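Card1 endonuclease domain-containing protein (Vibrio cholerae, PDB 1XMX) is of uncharacterised function but contains a Card1-like domain of the PD-(D/E)XK nuclease superfamily and probably binds nucleic acid. Local coordinates at residues Glu255-His259 and Arg275-Val279. Numbering follows the deposited sequence.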
loop_
_atom_site.group_PDB
_atom_site.type_symbol
_atom_site.label_atom_id
_atom_site.label_comp_id
_atom_site.label_asym_id
_atom_site.label_seq_id
_atom_site.Cartn_x
_atom_site.Cartn_y
_atom_site.Cartn_z
ATOM N N GLU A 255 -5.887 14.528 -2.399
ATOM C CA GLU A 255 -5.836 13.045 -2.371
ATOM C C GLU A 255 -6.708 12.487 -3.518
ATOM O O GLU A 255 -6.423 11.444 -4.059
ATOM C CB GLU A 255 -6.278 12.497 -1.018
ATOM C CG GLU A 255 -7.688 12.991 -0.580
ATOM C CD GLU A 255 -8.050 12.579 0.838
ATOM O OE1 GLU A 255 -7.157 12.227 1.640
ATOM O OE2 GLU A 255 -9.225 12.620 1.195
ATOM N N THR A 256 -7.819 13.143 -3.799
ATOM C CA THR A 256 -8.650 12.806 -4.936
ATOM C C THR A 256 -7.908 12.909 -6.266
ATOM O O THR A 256 -8.052 12.029 -7.112
ATOM C CB THR A 256 -9.869 13.761 -4.996
ATOM O OG1 THR A 256 -10.633 13.615 -3.795
ATOM C CG2 THR A 256 -10.772 13.384 -6.161
ATOM N N LEU A 257 -7.163 14.008 -6.456
ATOM C CA LEU A 257 -6.277 14.233 -7.604
ATOM C C LEU A 257 -5.174 13.143 -7.679
ATOM O O LEU A 257 -4.905 12.566 -8.746
ATOM C CB LEU A 257 -5.624 15.625 -7.508
ATOM C CG LEU A 257 -4.510 15.873 -8.545
ATOM C CD1 LEU A 257 -5.026 16.002 -9.978
ATOM C CD2 LEU A 257 -3.709 17.091 -8.106
ATOM N N VAL A 258 -4.538 12.856 -6.544
ATOM C CA VAL A 258 -3.510 11.842 -6.547
ATOM C C VAL A 258 -4.115 10.472 -6.893
ATOM O O VAL A 258 -3.556 9.726 -7.687
ATOM C CB VAL A 258 -2.771 11.724 -5.218
ATOM C CG1 VAL A 258 -1.834 10.455 -5.262
ATOM C CG2 VAL A 258 -2.001 13.050 -4.913
ATOM N N HIS A 259 -5.247 10.135 -6.311
ATOM C CA HIS A 259 -5.882 8.889 -6.662
ATOM C C HIS A 259 -6.234 8.821 -8.159
ATOM O O HIS A 259 -6.011 7.810 -8.821
ATOM C CB HIS A 259 -7.100 8.685 -5.792
ATOM C CG HIS A 259 -7.865 7.443 -6.100
ATOM N ND1 HIS A 259 -7.382 6.174 -5.814
ATOM C CD2 HIS A 259 -9.088 7.272 -6.659
ATOM C CE1 HIS A 259 -8.289 5.279 -6.163
ATOM N NE2 HIS A 259 -9.330 5.919 -6.677
ATOM N N ARG A 275 -5.338 -0.108 -6.181
ATOM C CA ARG A 275 -5.283 1.278 -5.706
ATOM C C ARG A 275 -6.538 1.573 -4.982
ATOM O O ARG A 275 -7.585 1.033 -5.340
ATOM C CB ARG A 275 -5.155 2.297 -6.839
ATOM C CG ARG A 275 -6.203 2.092 -7.879
ATOM C CD ARG A 275 -6.219 3.186 -9.003
ATOM N NE ARG A 275 -7.126 2.653 -10.010
ATOM C CZ ARG A 275 -8.438 2.860 -10.011
ATOM N NH1 ARG A 275 -8.972 3.697 -9.137
ATOM N NH2 ARG A 275 -9.204 2.280 -10.925
ATOM N N SER A 276 -6.454 2.488 -4.012
ATOM C CA SER A 276 -7.612 2.837 -3.219
ATOM C C SER A 276 -7.486 4.228 -2.643
ATOM O O SER A 276 -6.386 4.712 -2.480
ATOM C CB SER A 276 -7.769 1.831 -2.092
ATOM O OG SER A 276 -9.152 1.615 -1.887
ATOM N N LEU A 277 -8.620 4.830 -2.292
ATOM C CA LEU A 277 -8.730 6.168 -1.739
ATOM C C LEU A 277 -9.219 6.087 -0.314
ATOM O O LEU A 277 -10.229 5.481 -0.040
ATOM C CB LEU A 277 -9.719 7.018 -2.591
ATOM C CG LEU A 277 -9.911 8.511 -2.279
ATOM C CD1 LEU A 277 -8.540 9.294 -2.238
ATOM C CD2 LEU A 277 -10.880 9.192 -3.284
ATOM N N ASN A 278 -8.469 6.665 0.604
ATOM C CA ASN A 278 -8.870 6.786 2.004
ATOM C C ASN A 278 -9.224 5.456 2.673
ATOM O O ASN A 278 -10.306 5.310 3.251
ATOM C CB ASN A 278 -10.006 7.807 2.167
ATOM C CG ASN A 278 -9.503 9.246 2.078
ATOM O OD1 ASN A 278 -8.546 9.612 2.770
ATOM N ND2 ASN A 278 -10.142 10.070 1.237
ATOM N N VAL A 279 -8.303 4.500 2.594
ATOM C CA VAL A 279 -8.493 3.220 3.223
ATOM C C VAL A 279 -8.492 3.419 4.745
ATOM O O VAL A 279 -7.563 4.031 5.289
ATOM C CB VAL A 279 -7.355 2.267 2.810
ATOM C CG1 VAL A 279 -7.659 0.867 3.304
ATOM C CG2 VAL A 279 -7.189 2.270 1.280
#
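This contact belongs to the PD-(D/E)XK nuclease core: a turn of helix 243-266 packs against the corner where strand 272-276 gives way to strand 279-285. Leu277 fills the gap. Its CB sits over one face of the His259 imidazole, 4.0 Å from the ring centroid and nearly on the ring normal, a CH-pi contact, while its CD1 reaches the helix, 3.5 Å from the backbone Glu255 O and 3.9 Å from the side-chain His259 CB. Towards Arg275 the same imidazole brings NE2 to 3.3 Å from Arg275 NH1; Arg275 NE is hydrogen-bonded to Gln266. At the other end, the Glu255 carboxylate lies beside the Asn278 amide and close to Asp295, an acidic cluster consistent with the metal-binding site of this superfamily. Asn278 takes a left-handed backbone conformation (phi 56°, psi 54°) in a G1 beta bulge, where it and Val279 both face Leu294. Ser276 and Asn278 hydrogen-bond through their backbones to strand 288-300, while Val258 turns to strands 288-300 and 303-310 and to helix 371-380.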